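PDB 4KTB: putative uncharacterized protein, which is of uncharacterised function but belongs to the Nudix clan and may be a hydrolase that cleaves diadenosine tetraphosphate asymmetrically. Local coordinates for residues L37-D43 and R130-L136; D43-V49 and A137-R143; E94-G98 and C146-N152. All blocks are in the same frame, centred on the assembly; numbering follows the deposited sequence.

Contact 1 (L37-D43 and R130-L136)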
# COMPACT_ATOMS: atom_id res chain seq x y z
N LEU A 37 28.02 -3.14 -0.95
CA LEU A 37 26.67 -3.10 -1.51
C LEU A 37 25.62 -3.25 -0.43
O LEU A 37 25.90 -3.81 0.63
CB LEU A 37 26.46 -4.26 -2.49
CG LEU A 37 27.54 -4.53 -3.53
CD1 LEU A 37 27.38 -5.95 -4.06
CD2 LEU A 37 27.43 -3.53 -4.66
N PRO A 38 24.40 -2.75 -0.69
CA PRO A 38 23.32 -2.94 0.28
C PRO A 38 22.78 -4.35 0.15
O PRO A 38 22.80 -4.92 -0.95
CB PRO A 38 22.26 -1.92 -0.14
CG PRO A 38 22.50 -1.70 -1.59
CD PRO A 38 23.99 -1.87 -1.80
N LEU A 39 22.33 -4.91 1.27
CA LEU A 39 21.84 -6.28 1.28
C LEU A 39 20.33 -6.25 1.32
O LEU A 39 19.75 -5.40 1.98
CB LEU A 39 22.36 -7.00 2.52
CG LEU A 39 23.87 -6.95 2.64
CD1 LEU A 39 24.37 -7.47 3.98
CD2 LEU A 39 24.45 -7.73 1.48
N VAL A 40 19.71 -7.20 0.62
CA VAL A 40 18.26 -7.35 0.65
C VAL A 40 17.84 -8.16 1.88
O VAL A 40 18.27 -9.30 2.07
CB VAL A 40 17.72 -8.03 -0.60
CG1 VAL A 40 16.21 -8.10 -0.53
CG2 VAL A 40 18.14 -7.27 -1.84
N TYR A 41 17.01 -7.54 2.70
CA TYR A 41 16.54 -8.11 3.95
C TYR A 41 15.03 -8.18 3.97
O TYR A 41 14.38 -7.54 3.16
CB TYR A 41 17.01 -7.23 5.11
CG TYR A 41 18.26 -7.75 5.73
CD1 TYR A 41 19.40 -7.94 4.97
CD2 TYR A 41 18.30 -8.09 7.07
CE1 TYR A 41 20.55 -8.44 5.54
CE2 TYR A 41 19.45 -8.59 7.65
CZ TYR A 41 20.57 -8.76 6.87
OH TYR A 41 21.72 -9.25 7.44
N VAL A 42 14.49 -8.96 4.89
CA VAL A 42 13.07 -8.87 5.25
C VAL A 42 12.92 -8.68 6.76
O VAL A 42 13.75 -9.14 7.54
CB VAL A 42 12.24 -10.13 4.83
CG1 VAL A 42 12.04 -10.20 3.32
CG2 VAL A 42 12.88 -11.41 5.37
N ASP A 43 11.85 -7.99 7.14
CA ASP A 43 11.40 -7.96 8.51
C ASP A 43 9.97 -8.45 8.52
O ASP A 43 9.17 -8.07 7.66
CB ASP A 43 11.45 -6.55 9.10
CG ASP A 43 12.86 -6.11 9.45
OD1 ASP A 43 13.33 -6.46 10.54
OD2 ASP A 43 13.49 -5.38 8.65
N ARG A 130 26.82 -3.71 11.02
CA ARG A 130 27.55 -4.62 10.14
C ARG A 130 27.33 -4.29 8.68
O ARG A 130 28.18 -4.56 7.83
CB ARG A 130 27.11 -6.08 10.35
CG ARG A 130 26.75 -6.46 11.77
CD ARG A 130 25.85 -7.69 11.78
NE ARG A 130 24.43 -7.36 11.61
CZ ARG A 130 23.47 -8.27 11.40
NH1 ARG A 130 23.77 -9.55 11.32
NH2 ARG A 130 22.21 -7.88 11.26
N HIS A 131 26.19 -3.71 8.37
CA HIS A 131 25.81 -3.61 6.98
C HIS A 131 24.90 -2.46 6.65
O HIS A 131 24.39 -1.77 7.54
CB HIS A 131 25.16 -4.93 6.53
CG HIS A 131 23.97 -5.34 7.35
ND1 HIS A 131 23.89 -6.57 7.97
CD2 HIS A 131 22.81 -4.71 7.62
CE1 HIS A 131 22.72 -6.67 8.59
NE2 HIS A 131 22.05 -5.56 8.39
N HIS A 132 24.73 -2.24 5.35
CA HIS A 132 23.64 -1.46 4.83
C HIS A 132 22.62 -2.48 4.37
O HIS A 132 22.87 -3.21 3.40
CB HIS A 132 24.12 -0.62 3.65
CG HIS A 132 23.03 0.16 2.94
ND1 HIS A 132 23.28 0.94 1.86
CD2 HIS A 132 21.70 0.27 3.22
CE1 HIS A 132 22.14 1.50 1.45
NE2 HIS A 132 21.18 1.11 2.25
N ALA A 133 21.50 -2.55 5.08
CA ALA A 133 20.41 -3.44 4.70
C ALA A 133 19.18 -2.63 4.31
O ALA A 133 18.75 -1.71 5.02
CB ALA A 133 20.09 -4.42 5.80
N VAL A 134 18.61 -3.00 3.17
CA VAL A 134 17.35 -2.44 2.72
C VAL A 134 16.31 -3.52 2.94
O VAL A 134 16.33 -4.56 2.27
CB VAL A 134 17.43 -2.05 1.24
CG1 VAL A 134 16.08 -1.50 0.75
CG2 VAL A 134 18.51 -1.01 1.04
N SER A 135 15.39 -3.29 3.87
CA SER A 135 14.50 -4.35 4.30
C SER A 135 13.03 -4.12 3.95
O SER A 135 12.47 -3.08 4.28
CB SER A 135 14.62 -4.56 5.80
OG SER A 135 13.95 -5.75 6.16
N LEU A 136 12.42 -5.12 3.33
CA LEU A 136 10.99 -5.11 3.04
C LEU A 136 10.23 -5.67 4.23
O LEU A 136 10.39 -6.84 4.59
CB LEU A 136 10.68 -5.96 1.81
CG LEU A 136 11.34 -5.47 0.53
CD1 LEU A 136 11.13 -6.46 -0.60
CD2 LEU A 136 10.78 -4.14 0.15
O HOH W 1 25.69 -3.66 3.24
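Tyr41 lays its side chain along Ser135, Ala133 and His131 of the parallel segment 130-136, an example of side chains extending a backbone pairing. Tyr41 CB starts beside Ser135, 3.6 Å from Ser135 OG. CG and CD1 then pass Ala133, whose methyl lies over one face of the ring in a CH-pi contact, CB 3.9 Å from the ring centroid. Farther out, CZ and OH reach the imidazole of His131, with OH 3.0 Å from His131 CE1 and the two ring planes inclined at 48°. With His131 CG between its backbone N and carbonyl carbon, chi1 (57°) turns that ring toward Tyr41 OH. His131 CB meets Leu39 CD1 at 3.7 Å.

Beneath these side chains run five backbone bonds, from Leu39 N to His132 O at one end to Asp43 N to Leu136 O at the other. Ser135 OG donates to Asp43 OD2 (2.6 Å), approaching from above the carboxylate plane; Tyr117 OH is a second partner of that oxygen. At the start of the pairing, Pro38 CB rests over the centre of the His132 ring, 3.7 Å from its centroid, while His132 ND1 bonds His82 N of the second subunit.

Strand 75-78 flanks 39-43, strand 113-118 flanks 133-136, and helix 85-97 packs against Val42 on the face opposite Tyr41.

Contact 2 (D43-V49 and A137-R143). With EDO (1,2-ethanediol), chain P.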
# COMPACT_ATOMS: atom_id res chain seq x y z
N ASP A 43 11.85 -7.99 7.14
CA ASP A 43 11.40 -7.96 8.51
C ASP A 43 9.97 -8.45 8.52
O ASP A 43 9.17 -8.07 7.66
CB ASP A 43 11.45 -6.55 9.10
CG ASP A 43 12.86 -6.11 9.45
OD1 ASP A 43 13.33 -6.46 10.54
OD2 ASP A 43 13.49 -5.38 8.65
N ALA A 44 9.67 -9.32 9.47
CA ALA A 44 8.31 -9.79 9.66
C ALA A 44 7.89 -9.42 11.06
O ALA A 44 8.57 -9.77 12.01
CB ALA A 44 8.24 -11.28 9.47
N VAL A 45 6.77 -8.71 11.18
CA VAL A 45 6.18 -8.44 12.49
C VAL A 45 5.14 -9.53 12.77
O VAL A 45 4.11 -9.62 12.09
CB VAL A 45 5.55 -7.04 12.57
CG1 VAL A 45 4.67 -6.93 13.77
CG2 VAL A 45 6.62 -5.98 12.67
N PRO A 46 5.43 -10.38 13.77
CA PRO A 46 4.56 -11.55 14.00
C PRO A 46 3.40 -11.18 14.91
O PRO A 46 3.63 -10.64 16.01
CB PRO A 46 5.49 -12.54 14.71
CG PRO A 46 6.91 -11.95 14.57
CD PRO A 46 6.68 -10.48 14.53
N VAL A 47 2.18 -11.45 14.47
CA VAL A 47 1.01 -11.00 15.23
C VAL A 47 -0.05 -12.06 15.43
O VAL A 47 -0.17 -13.01 14.65
CB VAL A 47 0.34 -9.77 14.58
CG1 VAL A 47 1.36 -8.69 14.26
CG2 VAL A 47 -0.42 -10.17 13.32
N ARG A 48 -0.82 -11.88 16.49
CA ARG A 48 -2.03 -12.65 16.72
C ARG A 48 -3.20 -11.77 16.34
O ARG A 48 -3.26 -10.61 16.76
CB ARG A 48 -2.18 -13.01 18.20
CG ARG A 48 -1.25 -14.12 18.69
CD ARG A 48 -1.44 -14.39 20.17
NE ARG A 48 -0.60 -15.48 20.64
CZ ARG A 48 -0.32 -15.73 21.91
NH1 ARG A 48 -0.83 -14.95 22.86
NH2 ARG A 48 0.46 -16.75 22.22
N VAL A 49 -4.11 -12.31 15.55
CA VAL A 49 -5.28 -11.54 15.12
C VAL A 49 -6.58 -12.22 15.53
O VAL A 49 -6.61 -13.43 15.79
CB VAL A 49 -5.27 -11.31 13.58
CG1 VAL A 49 -4.03 -10.55 13.15
CG2 VAL A 49 -5.35 -12.63 12.84
N ALA A 137 9.42 -4.82 4.86
CA ALA A 137 8.84 -5.19 6.14
C ALA A 137 7.41 -5.62 5.95
O ALA A 137 6.66 -5.00 5.20
CB ALA A 137 8.93 -4.04 7.12
N TYR A 138 7.03 -6.70 6.62
CA TYR A 138 5.66 -7.15 6.56
C TYR A 138 5.13 -7.47 7.94
O TYR A 138 5.87 -7.87 8.83
CB TYR A 138 5.53 -8.38 5.66
CG TYR A 138 6.06 -8.21 4.26
CD1 TYR A 138 7.41 -8.36 3.99
CD2 TYR A 138 5.21 -7.93 3.19
CE1 TYR A 138 7.91 -8.23 2.72
CE2 TYR A 138 5.71 -7.79 1.90
CZ TYR A 138 7.07 -7.95 1.68
OH TYR A 138 7.61 -7.82 0.43
N ILE A 139 3.83 -7.27 8.12
CA ILE A 139 3.13 -7.80 9.27
C ILE A 139 2.68 -9.22 8.93
O ILE A 139 1.96 -9.43 7.94
CB ILE A 139 1.88 -6.98 9.57
CG1 ILE A 139 2.26 -5.60 10.10
CG2 ILE A 139 1.00 -7.68 10.58
CD1 ILE A 139 1.09 -4.66 10.16
N VAL A 140 3.09 -10.18 9.74
CA VAL A 140 2.76 -11.57 9.47
C VAL A 140 1.93 -12.20 10.60
O VAL A 140 2.43 -12.41 11.71
CB VAL A 140 4.00 -12.43 9.20
CG1 VAL A 140 3.56 -13.82 8.75
CG2 VAL A 140 4.89 -11.78 8.13
N PRO A 141 0.64 -12.46 10.32
CA PRO A 141 -0.10 -13.15 11.37
C PRO A 141 0.39 -14.59 11.38
O PRO A 141 0.73 -15.12 10.31
CB PRO A 141 -1.56 -13.07 10.89
CG PRO A 141 -1.57 -11.92 9.89
CD PRO A 141 -0.23 -12.02 9.22
N VAL A 142 0.48 -15.17 12.56
CA VAL A 142 0.82 -16.58 12.68
C VAL A 142 -0.39 -17.28 13.23
O VAL A 142 -0.99 -16.82 14.20
CB VAL A 142 2.02 -16.82 13.60
CG1 VAL A 142 3.30 -16.56 12.85
CG2 VAL A 142 1.92 -15.94 14.83
N ARG A 143 -0.73 -18.39 12.60
CA ARG A 143 -1.98 -19.07 12.89
C ARG A 143 -1.78 -20.28 13.81
O ARG A 143 -2.75 -20.81 14.35
CB ARG A 143 -2.68 -19.48 11.58
CG ARG A 143 -2.74 -18.40 10.51
CD ARG A 143 -3.80 -17.35 10.80
NE ARG A 143 -3.66 -16.17 9.94
CZ ARG A 143 -4.62 -15.26 9.74
NH1 ARG A 143 -4.40 -14.22 8.95
NH2 ARG A 143 -5.79 -15.40 10.34
C1 EDO P . 1.41 -15.40 25.37
O1 EDO P . 0.48 -16.41 24.97
C2 EDO P . 0.75 -14.44 26.35
O2 EDO P . -0.42 -13.86 25.75
O HOH W 2 -2.88 -14.91 14.64
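Val47 meets Ile139 and Pro141 across two parallel strands, a worked case of branched side chains interlocking over a continuous backbone pairing. Its CG1 lies 3.8 Å from Ile139 CG2, while CG2, between the backbone N and the carbonyl carbon (chi1 -49°), bears on the proline, 3.6 Å from Pro141 CA. On the other face, Ala44 CB fits against Val140 CG2 at 3.6 Å. Standing beside its own backbone N, anti to the carbonyl carbon, Val140 CG2 points back toward Ala44, which is two residues before its register partner Pro46. At the far end, Val49 CG2 sits over one face of the Arg143 guanidinium, 3.8 Å from Arg143 NH2.

The backbone fixes this register. Val45 is gripped twice, its N bonded to Tyr138 O at 2.7 Å and its O accepting from Val140 N at 2.6 Å; Val47 repeats the pattern with Val140 and Val142. Beyond the last direct bond a water takes over, accepting from Val49 N and donating to Val142 O.

The next shell holds the two faces. Helix 176-186 packs on Val45 and Ile139, and helix 85-97 on Ala44, Pro46 and Tyr138, whose hydroxyl bonds Pro109 O. Arg48, its chain extended, makes a cation-pi contact with Trp157 and binds an ethanediol, probably from the crystallisation liquor, with O1 at the guanidinium edge.

Helices on both faces of a mixed sheet with a central parallel pair are consistent with the alpha-beta-alpha sandwich of the Nudix fold.

Contact 3 (E94-G98 and C146-N152)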
# COMPACT_ATOMS: atom_id res chain seq x y z
N GLU A 94 9.92 -19.80 10.19
CA GLU A 94 10.20 -21.14 10.70
C GLU A 94 11.43 -21.09 11.60
O GLU A 94 11.43 -21.65 12.69
CB GLU A 94 10.44 -22.07 9.52
CG GLU A 94 10.22 -23.52 9.81
CD GLU A 94 11.48 -24.21 10.28
OE1 GLU A 94 12.58 -23.66 10.06
OE2 GLU A 94 11.38 -25.31 10.86
N LYS A 95 12.47 -20.41 11.13
CA LYS A 95 13.75 -20.29 11.82
C LYS A 95 13.67 -19.69 13.22
O LYS A 95 14.39 -20.12 14.12
CB LYS A 95 14.73 -19.47 10.97
CG LYS A 95 16.05 -19.15 11.63
CD LYS A 95 17.02 -18.54 10.62
CE LYS A 95 18.23 -17.97 11.32
NZ LYS A 95 17.80 -17.05 12.41
N ASP A 96 12.80 -18.71 13.42
CA ASP A 96 12.71 -18.02 14.71
C ASP A 96 11.59 -18.55 15.62
O ASP A 96 11.68 -18.47 16.84
CB ASP A 96 12.54 -16.50 14.50
CG ASP A 96 13.87 -15.75 14.40
OD1 ASP A 96 14.83 -16.12 15.11
OD2 ASP A 96 13.96 -14.79 13.61
N LEU A 97 10.54 -19.10 15.01
CA LEU A 97 9.29 -19.39 15.74
C LEU A 97 8.87 -20.85 15.67
O LEU A 97 7.83 -21.23 16.22
CB LEU A 97 8.14 -18.53 15.21
CG LEU A 97 8.26 -17.02 15.35
CD1 LEU A 97 7.01 -16.35 14.83
CD2 LEU A 97 8.54 -16.64 16.81
N GLY A 98 9.66 -21.66 14.98
CA GLY A 98 9.34 -23.07 14.84
C GLY A 98 8.52 -23.35 13.59
O GLY A 98 7.93 -22.44 13.00
N CYS A 146 3.85 -21.22 18.40
CA CYS A 146 5.21 -20.76 18.16
C CYS A 146 6.07 -21.08 19.36
O CYS A 146 5.59 -21.15 20.49
CB CYS A 146 5.22 -19.24 17.95
SG CYS A 146 4.28 -18.62 16.57
N SER A 147 7.36 -21.26 19.13
CA SER A 147 8.30 -21.36 20.23
C SER A 147 9.61 -20.74 19.79
O SER A 147 10.07 -21.00 18.68
CB SER A 147 8.49 -22.80 20.68
OG SER A 147 9.00 -23.62 19.65
N PRO A 148 10.21 -19.90 20.65
CA PRO A 148 11.45 -19.21 20.28
C PRO A 148 12.56 -20.20 19.94
O PRO A 148 12.88 -21.08 20.75
CB PRO A 148 11.80 -18.42 21.56
CG PRO A 148 11.10 -19.16 22.67
CD PRO A 148 9.83 -19.67 22.05
N GLN A 149 13.15 -20.06 18.76
CA GLN A 149 14.16 -21.02 18.31
C GLN A 149 15.59 -20.50 18.37
O GLN A 149 15.84 -19.29 18.37
CB GLN A 149 13.87 -21.47 16.87
CG GLN A 149 12.44 -21.89 16.59
CD GLN A 149 12.13 -23.28 17.09
OE1 GLN A 149 11.16 -23.49 17.82
NE2 GLN A 149 12.95 -24.24 16.70
N GLN A 150 16.53 -21.44 18.42
CA GLN A 150 17.96 -21.15 18.28
C GLN A 150 18.47 -20.11 19.29
O GLN A 150 18.43 -20.35 20.51
CB GLN A 150 18.27 -20.77 16.82
CG GLN A 150 17.87 -21.89 15.84
CD GLN A 150 18.24 -21.62 14.38
OE1 GLN A 150 18.34 -20.47 13.95
NE2 GLN A 150 18.42 -22.69 13.60
N ASN A 151 18.95 -18.96 18.81
CA ASN A 151 19.48 -17.96 19.74
C ASN A 151 18.40 -17.11 20.40
O ASN A 151 18.71 -16.17 21.12
CB ASN A 151 20.55 -17.09 19.06
CG ASN A 151 21.83 -17.85 18.78
OD1 ASN A 151 21.83 -19.08 18.74
ND2 ASN A 151 22.93 -17.12 18.61
N ASN A 152 17.14 -17.47 20.16
CA ASN A 152 16.02 -16.79 20.80
C ASN A 152 15.68 -17.36 22.18
O ASN A 152 15.22 -18.49 22.30
CB ASN A 152 14.79 -16.83 19.91
CG ASN A 152 14.97 -16.03 18.66
OD1 ASN A 152 15.42 -14.90 18.73
ND2 ASN A 152 14.65 -16.62 17.52
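Gln149 tucks under the last turn of helix 85-97, an example of a loop closing on the C-terminal end of a helix. The backbone sets Gln149 CB 3.1 Å from Lys95 O; chi1 (-48°, CG anti to the carbonyl carbon) puts Gln149 CG 3.2 Å from Gly98 N, and the bend at chi2 (-78°) lays the end of the chain beside Gly98. With an alanine here, the CG methylene and amide that lie against Gly98 would be missing, and a gap would probably open at the helix end.

Backbone bonds hold the loop: Gln149 N donates to Asp96 O, and Ser147 N to Leu97 O, both 2.9 Å long. Gly98 leaves the helix with positive phi. A type II' turn from Gln149 to Asn152 carries Asn152 back to Asp96, where Asn152 ND2 is modelled 2.5 Å from Asp96 OD1, too short to be taken at face value. Within the turn, Gln150, extended beyond CG, crosses Lys95 at about a right angle, Gln150 OE1 3.5 Å from Lys95 CG.

Leu97 CD1 touches Cys146 SG, and both side chains pack on Leu155 of strand 154-158, while Asp96, Leu97 and Asn152 reach Leu61 of strand 55-64.

Contacts 1 and 2 are successive halves of one parallel pairing, strand 39-49 with strand 133-141, and share Asp43; their centres lie 19 Å apart on opposite sides of the chain's centre. Contact 3 stands over the sheet, where the end of helix 85-97 meets the loop leading to strand 154-158. Its centre is 14 Å from that of contact 2 and 21 Å from that of contact 1. Leu97 joins it to contact 2, with CD1 4.1 Å from Pro46 CB. Along the chain the first segments, 37-49 and then 94-98, all precede the second, 130-143 and then 146-152, so the contacts interleave and tie distant sequence into one compact domain.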